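Local coordinates for periplasmic binding protein/LacI transcriptional regulator (PDB 4KQC) that probably binds a carbohydrate or similar small solute as the extracytoplasmic binding component of an ABC transporter, at residues T187-A192 and N213-R218; A144-D149 and N199-K204; T111-A116 and M248-G253. All blocks are in the same frame, centred on the assembly; numbering follows the deposited sequence. Where two conformers were deposited one is given.

Interaction 1: T187-A192 and N213-R218; sequences TTQNEA and NEAMAR. With NO3 (nitrate ion), chain D.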
loop_
_atom_site.group_PDB
_atom_site.type_symbol
_atom_site.label_atom_id
_atom_site.label_comp_id
_atom_site.label_asym_id
_atom_site.label_seq_id
_atom_site.Cartn_x
_atom_site.Cartn_y
_atom_site.Cartn_z
ATOM N N THR A 187 -16.626 -5.654 -0.117
ATOM C CA THR A 187 -17.496 -4.694 -0.817
ATOM C C THR A 187 -17.145 -3.256 -0.468
ATOM O O THR A 187 -17.337 -2.353 -1.272
ATOM C CB THR A 187 -18.989 -5.028 -0.619
ATOM O OG1 THR A 187 -19.793 -4.194 -1.495
ATOM C CG2 THR A 187 -19.415 -4.881 0.844
ATOM N N THR A 188 -16.588 -3.056 0.727
ATOM C CA THR A 188 -15.922 -1.795 1.091
ATOM C C THR A 188 -14.714 -2.103 1.955
ATOM O O THR A 188 -14.508 -3.271 2.371
ATOM C CB THR A 188 -16.836 -0.828 1.935
ATOM O OG1 THR A 188 -17.031 -1.358 3.266
ATOM C CG2 THR A 188 -18.185 -0.537 1.300
ATOM N N GLN A 189 -13.948 -1.077 2.315
ATOM C CA GLN A 189 -12.823 -1.266 3.244
ATOM C C GLN A 189 -13.243 -1.037 4.700
ATOM O O GLN A 189 -12.398 -0.827 5.541
ATOM C CB GLN A 189 -11.679 -0.339 2.848
ATOM C CG GLN A 189 -11.038 -0.714 1.471
ATOM C CD GLN A 189 -9.774 0.051 1.233
ATOM O OE1 GLN A 189 -8.808 -0.079 2.014
ATOM N NE2 GLN A 189 -9.775 0.914 0.217
ATOM N N ASN A 190 -14.554 -1.044 4.956
ATOM C CA ASN A 190 -15.046 -0.914 6.329
ATOM C C ASN A 190 -14.942 -2.241 7.062
ATOM O O ASN A 190 -14.858 -3.325 6.492
ATOM C CB ASN A 190 -16.459 -0.354 6.347
ATOM C CG ASN A 190 -16.528 1.005 5.669
ATOM O OD1 ASN A 190 -15.661 1.823 5.880
ATOM N ND2 ASN A 190 -17.544 1.247 4.872
ATOM N N GLU A 191 -14.976 -2.116 8.383
ATOM C CA GLU A 191 -14.733 -3.243 9.317
ATOM C C GLU A 191 -15.582 -4.469 9.134
ATOM O O GLU A 191 -15.040 -5.598 9.048
ATOM C CB GLU A 191 -14.944 -2.688 10.744
ATOM C CG GLU A 191 -14.930 -3.683 11.884
ATOM C CD GLU A 191 -15.211 -3.002 13.209
ATOM O OE1 GLU A 191 -16.394 -2.753 13.582
ATOM O OE2 GLU A 191 -14.208 -2.699 13.860
ATOM N N ALA A 192 -16.897 -4.302 9.073
ATOM C CA ALA A 192 -17.743 -5.460 8.956
ATOM C C ALA A 192 -17.535 -6.122 7.623
ATOM O O ALA A 192 -17.592 -7.321 7.548
ATOM C CB ALA A 192 -19.216 -5.124 9.109
ATOM N N ASN A 213 -3.498 -4.407 2.543
ATOM C CA ASN A 213 -3.308 -3.109 3.145
ATOM C C ASN A 213 -3.642 -3.143 4.625
ATOM O O ASN A 213 -4.026 -4.177 5.161
ATOM C CB ASN A 213 -3.984 -1.945 2.382
ATOM C CG ASN A 213 -5.442 -1.846 2.634
ATOM O OD1 ASN A 213 -6.023 -2.732 3.196
ATOM N ND2 ASN A 213 -6.067 -0.770 2.141
ATOM N N GLU A 214 -3.437 -2.013 5.288
ATOM C CA GLU A 214 -3.731 -1.921 6.705
ATOM C C GLU A 214 -5.208 -2.186 7.075
ATOM O O GLU A 214 -5.524 -2.821 8.075
ATOM C CB GLU A 214 -3.306 -0.509 7.174
ATOM C CG GLU A 214 -3.485 -0.311 8.626
ATOM C CD GLU A 214 -3.143 1.167 9.031
ATOM O OE1 GLU A 214 -2.679 1.989 8.203
ATOM O OE2 GLU A 214 -3.397 1.457 10.202
ATOM N N ALA A 215 -6.140 -1.730 6.237
ATOM C CA ALA A 215 -7.546 -1.940 6.489
ATOM C C ALA A 215 -7.835 -3.426 6.441
ATOM O O ALA A 215 -8.580 -3.922 7.246
ATOM C CB ALA A 215 -8.373 -1.228 5.445
HETATM N N MSE A 216 -7.259 -4.143 5.477
HETATM C CA MSE A 216 -7.405 -5.593 5.464
HETATM C C MSE A 216 -6.917 -6.227 6.734
HETATM O O MSE A 216 -7.568 -7.150 7.256
HETATM C CB MSE A 216 -6.717 -6.239 4.263
HETATM C CG MSE A 216 -7.054 -5.808 2.849
HETATM SE SE MSE A 216 -8.962 -5.952 2.414
HETATM C CE MSE A 216 -9.499 -4.073 2.688
ATOM N N ALA A 217 -5.746 -5.799 7.209
ATOM C CA ALA A 217 -5.191 -6.345 8.460
ATOM C C ALA A 217 -6.108 -6.060 9.647
ATOM O O ALA A 217 -6.381 -6.959 10.442
ATOM C CB ALA A 217 -3.825 -5.792 8.700
ATOM N N ARG A 218 -6.639 -4.847 9.739
ATOM C CA ARG A 218 -7.605 -4.562 10.840
ATOM C C ARG A 218 -8.814 -5.472 10.800
ATOM O O ARG A 218 -9.222 -5.969 11.818
ATOM C CB ARG A 218 -8.077 -3.102 10.836
ATOM C CG ARG A 218 -7.131 -2.067 11.381
ATOM C CD ARG A 218 -7.942 -0.815 11.831
ATOM N NE ARG A 218 -8.806 -0.282 10.772
ATOM C CZ ARG A 218 -8.387 0.378 9.681
ATOM N NH1 ARG A 218 -7.095 0.652 9.462
ATOM N NH2 ARG A 218 -9.278 0.811 8.799
HETATM N N NO3 D . -19.122 -1.696 7.751
HETATM O O1 NO3 D . -18.438 -1.580 8.753
HETATM O O2 NO3 D . -20.218 -0.858 7.586
HETATM O O3 NO3 D . -18.804 -2.649 6.779
#

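Interaction 2: A144-D149 and N199-K204; sequences AVLQLD and NALRGK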
loop_
_atom_site.group_PDB
_atom_site.type_symbol
_atom_site.label_atom_id
_atom_site.label_comp_id
_atom_site.label_asym_id
_atom_site.label_seq_id
_atom_site.Cartn_x
_atom_site.Cartn_y
_atom_site.Cartn_z
ATOM N N ALA A 144 -5.609 -17.291 0.297
ATOM C CA ALA A 144 -6.536 -16.186 0.081
ATOM C C ALA A 144 -5.781 -14.894 -0.087
ATOM O O ALA A 144 -4.786 -14.634 0.643
ATOM C CB ALA A 144 -7.446 -16.081 1.264
ATOM N N VAL A 145 -6.207 -14.089 -1.037
ATOM C CA VAL A 145 -5.630 -12.762 -1.260
ATOM C C VAL A 145 -6.766 -11.758 -0.967
ATOM O O VAL A 145 -7.707 -11.711 -1.724
ATOM C CB VAL A 145 -5.141 -12.645 -2.701
ATOM C CG1 VAL A 145 -4.767 -11.181 -3.064
ATOM C CG2 VAL A 145 -4.001 -13.638 -2.966
ATOM N N LEU A 146 -6.648 -10.942 0.074
ATOM C CA LEU A 146 -7.657 -9.932 0.357
ATOM C C LEU A 146 -7.176 -8.686 -0.336
ATOM O O LEU A 146 -6.220 -8.024 0.121
ATOM C CB LEU A 146 -7.810 -9.715 1.865
ATOM C CG LEU A 146 -8.750 -10.702 2.570
ATOM C CD1 LEU A 146 -10.206 -10.289 2.370
ATOM C CD2 LEU A 146 -8.549 -12.146 2.146
ATOM N N GLN A 147 -7.813 -8.418 -1.467
ATOM C CA GLN A 147 -7.482 -7.290 -2.319
ATOM C C GLN A 147 -8.293 -6.088 -1.913
ATOM O O GLN A 147 -9.497 -6.222 -1.822
ATOM C CB GLN A 147 -7.824 -7.699 -3.761
ATOM C CG GLN A 147 -7.823 -6.538 -4.740
ATOM C CD GLN A 147 -8.072 -6.959 -6.176
ATOM O OE1 GLN A 147 -7.918 -8.125 -6.520
ATOM N NE2 GLN A 147 -8.468 -6.019 -7.010
ATOM N N LEU A 148 -7.644 -4.963 -1.596
ATOM C CA LEU A 148 -8.367 -3.871 -0.873
ATOM C C LEU A 148 -9.503 -3.237 -1.657
ATOM O O LEU A 148 -10.508 -2.804 -1.074
ATOM C CB LEU A 148 -7.374 -2.800 -0.347
ATOM C CG LEU A 148 -6.568 -2.118 -1.469
ATOM C CD1 LEU A 148 -6.932 -0.657 -1.520
ATOM C CD2 LEU A 148 -5.078 -2.272 -1.402
ATOM N N ASP A 149 -9.361 -3.145 -2.965
ATOM C CA ASP A 149 -10.372 -2.498 -3.836
ATOM C C ASP A 149 -10.042 -2.792 -5.285
ATOM O O ASP A 149 -9.074 -3.528 -5.573
ATOM C CB ASP A 149 -10.498 -1.007 -3.558
ATOM C CG ASP A 149 -9.324 -0.174 -4.011
ATOM O OD1 ASP A 149 -8.373 -0.618 -4.722
ATOM O OD2 ASP A 149 -9.348 1.026 -3.597
ATOM N N ASN A 199 -14.364 -14.196 7.939
ATOM C CA ASN A 199 -15.195 -15.326 8.471
ATOM C C ASN A 199 -15.203 -16.590 7.628
ATOM O O ASN A 199 -15.153 -17.677 8.185
ATOM C CB ASN A 199 -16.657 -14.867 8.624
ATOM C CG ASN A 199 -17.481 -15.802 9.529
ATOM O OD1 ASN A 199 -17.003 -16.191 10.588
ATOM N ND2 ASN A 199 -18.732 -16.062 9.159
ATOM N N ALA A 200 -15.296 -16.494 6.283
ATOM C CA ALA A 200 -15.325 -17.690 5.419
ATOM C C ALA A 200 -14.018 -18.385 5.362
ATOM O O ALA A 200 -13.896 -19.507 4.852
ATOM C CB ALA A 200 -15.740 -17.336 3.972
ATOM N N LEU A 201 -12.968 -17.730 5.863
ATOM C CA LEU A 201 -11.651 -18.337 5.814
ATOM C C LEU A 201 -11.334 -19.128 7.091
ATOM O O LEU A 201 -10.289 -19.783 7.170
ATOM C CB LEU A 201 -10.606 -17.255 5.557
ATOM C CG LEU A 201 -10.801 -16.317 4.393
ATOM C CD1 LEU A 201 -9.675 -15.316 4.316
ATOM C CD2 LEU A 201 -10.907 -17.048 3.079
ATOM N N ARG A 202 -12.242 -19.089 8.072
ATOM C CA ARG A 202 -12.061 -19.845 9.320
ATOM C C ARG A 202 -12.304 -21.342 9.104
ATOM O O ARG A 202 -12.931 -21.774 8.133
ATOM C CB ARG A 202 -13.074 -19.353 10.379
ATOM C CG ARG A 202 -12.830 -17.957 10.877
ATOM C CD ARG A 202 -13.639 -17.746 12.156
ATOM N NE ARG A 202 -15.079 -17.854 11.915
ATOM C CZ ARG A 202 -15.899 -18.683 12.537
ATOM N NH1 ARG A 202 -15.467 -19.480 13.495
ATOM N NH2 ARG A 202 -17.190 -18.651 12.246
ATOM N N GLY A 203 -11.841 -22.143 10.033
ATOM C CA GLY A 203 -12.248 -23.524 10.055
ATOM C C GLY A 203 -11.522 -24.406 9.109
ATOM O O GLY A 203 -12.130 -25.187 8.367
ATOM N N LYS A 204 -10.198 -24.334 9.126
ATOM C CA LYS A 204 -9.383 -25.210 8.251
ATOM C C LYS A 204 -9.780 -25.087 6.773
ATOM O O LYS A 204 -10.051 -26.081 6.079
ATOM C CB LYS A 204 -9.426 -26.666 8.751
ATOM C CG LYS A 204 -8.907 -26.831 10.176
ATOM C CD LYS A 204 -8.622 -28.319 10.491
ATOM C CE LYS A 204 -8.182 -28.462 11.924
ATOM N NZ LYS A 204 -9.344 -28.297 12.844
#

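Interaction 3: T111-A116 and M248-G253; sequences TDNRAA and MGFDSG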
loop_
_atom_site.group_PDB
_atom_site.type_symbol
_atom_site.label_atom_id
_atom_site.label_comp_id
_atom_site.label_asym_id
_atom_site.label_seq_id
_atom_site.Cartn_x
_atom_site.Cartn_y
_atom_site.Cartn_z
ATOM N N THR A 111 5.988 3.782 -4.207
ATOM C CA THR A 111 6.314 2.387 -4.070
ATOM C C THR A 111 5.898 1.710 -5.384
ATOM O O THR A 111 4.842 2.028 -5.953
ATOM C CB THR A 111 5.499 1.846 -2.917
ATOM O OG1 THR A 111 5.832 2.598 -1.724
ATOM C CG2 THR A 111 5.746 0.312 -2.768
ATOM N N ASP A 112 6.639 0.732 -5.851
ATOM C CA ASP A 112 6.136 -0.168 -6.899
ATOM C C ASP A 112 5.272 -1.295 -6.235
ATOM O O ASP A 112 5.789 -2.231 -5.602
ATOM C CB ASP A 112 7.341 -0.719 -7.656
ATOM C CG ASP A 112 6.993 -1.724 -8.741
ATOM O OD1 ASP A 112 5.942 -2.347 -8.707
ATOM O OD2 ASP A 112 7.891 -1.966 -9.585
ATOM N N ASN A 113 3.968 -1.121 -6.276
ATOM C CA ASN A 113 3.038 -2.056 -5.646
ATOM C C ASN A 113 3.245 -3.512 -6.028
ATOM O O ASN A 113 3.224 -4.379 -5.167
ATOM C CB ASN A 113 1.605 -1.652 -5.929
ATOM C CG ASN A 113 1.169 -0.498 -5.075
ATOM O OD1 ASN A 113 1.466 -0.436 -3.855
ATOM N ND2 ASN A 113 0.444 0.408 -5.675
ATOM N N ARG A 114 3.421 -3.764 -7.320
ATOM C CA ARG A 114 3.553 -5.122 -7.789
ATOM C C ARG A 114 4.826 -5.799 -7.233
ATOM O O ARG A 114 4.781 -6.936 -6.739
ATOM C CB ARG A 114 3.532 -5.217 -9.315
ATOM C CG ARG A 114 2.137 -4.970 -9.860
ATOM C CD ARG A 114 2.175 -4.705 -11.359
ATOM N NE ARG A 114 0.806 -4.637 -11.895
ATOM C CZ ARG A 114 -0.015 -3.578 -11.758
ATOM N NH1 ARG A 114 0.376 -2.435 -11.180
ATOM N NH2 ARG A 114 -1.237 -3.668 -12.248
ATOM N N ALA A 115 5.921 -5.028 -7.206
ATOM C CA ALA A 115 7.174 -5.510 -6.647
ATOM C C ALA A 115 7.122 -5.733 -5.172
ATOM O O ALA A 115 7.669 -6.709 -4.700
ATOM C CB ALA A 115 8.257 -4.500 -6.949
ATOM N N ALA A 116 6.434 -4.877 -4.439
ATOM C CA ALA A 116 6.323 -5.033 -3.004
ATOM C C ALA A 116 5.511 -6.293 -2.694
ATOM O O ALA A 116 5.828 -7.081 -1.792
ATOM C CB ALA A 116 5.682 -3.831 -2.425
HETATM N N MSE A 248 0.293 -12.706 6.103
HETATM C CA MSE A 248 1.297 -11.657 5.784
HETATM C C MSE A 248 0.552 -10.428 5.305
HETATM O O MSE A 248 -0.409 -10.574 4.559
HETATM C CB MSE A 248 2.322 -12.174 4.744
HETATM C CG MSE A 248 3.109 -13.326 5.383
HETATM SE SE MSE A 248 4.199 -14.113 3.967
HETATM C CE MSE A 248 5.105 -15.331 5.205
ATOM N N GLY A 249 1.102 -9.253 5.589
ATOM C CA GLY A 249 0.457 -8.006 5.238
ATOM C C GLY A 249 1.286 -6.994 4.490
ATOM O O GLY A 249 2.310 -7.271 3.914
ATOM N N PHE A 250 0.821 -5.779 4.569
ATOM C CA PHE A 250 1.335 -4.648 3.809
ATOM C C PHE A 250 1.080 -3.382 4.655
ATOM O O PHE A 250 0.034 -3.234 5.368
ATOM C CB PHE A 250 0.542 -4.575 2.514
ATOM C CG PHE A 250 1.253 -3.969 1.347
ATOM C CD1 PHE A 250 1.748 -2.658 1.395
ATOM C CD2 PHE A 250 1.416 -4.715 0.210
ATOM C CE1 PHE A 250 2.402 -2.129 0.283
ATOM C CE2 PHE A 250 2.063 -4.199 -0.896
ATOM C CZ PHE A 250 2.562 -2.876 -0.835
ATOM N N ASP A 251 2.045 -2.466 4.620
ATOM C CA ASP A 251 2.042 -1.260 5.431
ATOM C C ASP A 251 2.150 -1.587 6.931
ATOM O O ASP A 251 2.750 -2.608 7.241
ATOM C CB ASP A 251 0.830 -0.380 5.069
ATOM C CG ASP A 251 0.944 0.211 3.661
ATOM O OD1 ASP A 251 2.055 0.584 3.280
ATOM O OD2 ASP A 251 -0.106 0.330 2.947
ATOM N N SER A 252 1.699 -0.718 7.845
ATOM C CA SER A 252 1.891 -0.964 9.288
ATOM C C SER A 252 0.683 -0.459 10.062
ATOM O O SER A 252 -0.373 -1.050 9.868
ATOM C CB SER A 252 3.274 -0.480 9.801
ATOM O OG SER A 252 3.492 0.886 9.594
ATOM N N GLY A 253 0.825 0.550 10.921
ATOM C CA GLY A 253 -0.210 0.857 11.881
ATOM C C GLY A 253 -0.147 0.009 13.115
ATOM O O GLY A 253 0.269 -1.169 13.037
#

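Interaction 1: T187-A192 and N213-R218
The side-chain amide of Q189 meets that of N213, and the oxygen OE1 does the touching: N213 ND2 donates to Q189 OE1 over 2.8 Å in a nearly straight bond. The oxygen lies almost in the plane of the N213 amide, whereas the donor is tilted 30° from the carbonyl plane of Q189. The same Q189 OE1 rests 3.6 Å from A215 CB. Along the chain, Q189 CG meets the methyl CE of M216 at 3.9 Å, the two side chains running at about a right angle; the selenomethionine reaches there because it bends at chi2 and chi3. Behind the donor, N213 OD1 accepts from M216 N at 3.0 Å and caps helix 214-223, so both ends of this amide are used and its flip state is defined. In segment 187-192, N190 N donates to T188 OG1 in an ST turn that leads into helix 191-199. A nitrate ion, probably from the crystallisation liquor, accepts from A192 N at this helix start. The chemistry implies a directional tie: the asparagine that caps one helix also holds, through one bond, the side chain of Q189 in the loop leading into the other, with apolar contacts alongside.

Interaction 2: A144-D149 and N199-K204
This is a purely apolar contact, in which L201 meets A144 and L146 on one face of the second-lobe sheet. A144 and L146 belong to strand 141-146, which hydrogen-bonds through its backbone to strands 179-184 and 208-211; L201 lies in the turn between helix 191-199 and strand 208-211. Both methyls of L201 reach the alanine, CD1 standing 3.9 Å and CD2 4.0 Å from A144 CB. With CG beside its own backbone N (chi1 -52°) and an extended second torsion, L201 turns this forked end toward the strand. L201 CD1 also lies 4.0 Å from L146 CD2, the two leucine side chains running antiparallel alongside one another; L146 was modelled in two conformers, so this second touch is less certain than the first. V145, between the two, turns to the other face, where it packs on F161 of helix 152-171. I184 of the adjoining strand also touches both leucines.

Polar bonds shape the turn that delivers L201. Residues N199 to R202 form a type I beta turn closed by R202 N to N199 O at 3.2 Å. Across the turn, the guanidinium of R202 presents NE and NH2 together to the single oxygen N199 OD1, at 2.9 Å and 3.0 Å, both nitrogens coming from the same face of the asparagine plane. Farther on, G203 N and K204 N each donate to a carboxylate oxygen of D238. The chemistry implies a division of labour: the exposed residues of the turn fix its shape by hydrogen bonds, while buried L201 meets strand 141-146 through methyl groups, contacts that have no preferred direction.

Interaction 3: T111-A116 and M248-G253
F250 reaches from the end of strand 246-250 to the first turn of helix 113-133, where A116 and N113 meet its far end. Its CB lies beside the chain at N213, 4.0 Å from N213 N. From there CG is set anti to the backbone N (chi1 -152°), which carries the ring toward the helix. On one flank, CD1 has D251 OD1 nearby, an oxygen that lies at the ring edge and in its plane; this oxygen is itself hydrogen-bonded by Q271 NE2. On the other flank, CE2 stands 3.9 Å from A116 CB. The tip, CZ, makes the closest approach, 3.6 Å to the same A116 CB, and lies 4.0 Å from N113 OD1. The methyl and the amide oxygen both approach the ring obliquely, the amide plane of N113 standing 62° from that of the ring.

The amide oxygen has its polar partner in R157, whose NE donates to N113 OD1. R157 also forms a cation-pi pair with the F250 ring and a salt bridge to D251 OD2, so one arginine connects both segments; its charge probably polarises the N113 carbonyl. The helix start is held by D112, whose OD1 accepts from A115 N at 3.1 Å as an N-cap, the donor lying above the carboxylate plane.

Helix 113-133 follows strand 105-110 of the first-lobe sheet, yet it packs on the second: M248, two residues before F250, rests on V120, K123 and M124. The contact therefore sits where the chain passes between lobes, with strand 246-250 flanked by strands 208-211 and 267-270 and the F250 ring filling the distance from its end to the first turn of the helix.

How the interactions relate
All three contacts involve the second lobe but differ in depth. Interactions 2 and 3 are buried, whereas interaction 1 is partly exposed and is the one whose segments are joined by a direct hydrogen bond. Interactions 1 and 2 are direct neighbours: M216 packs on L146 and L148, and Q189 on L148, so the end of the strand and the residues after it adjoin the helix start of 213-218. Interaction 3 touches interaction 1 through E214 and N213 against residues 250-253, but not interaction 2, although both reach the same sheet and helix 113-133 precedes strand 141-146 in the chain. Interaction 2 meets through methyl groups, while interaction 3, at the crossing between lobes, combines an aromatic contact with arginine-centred polar bonds.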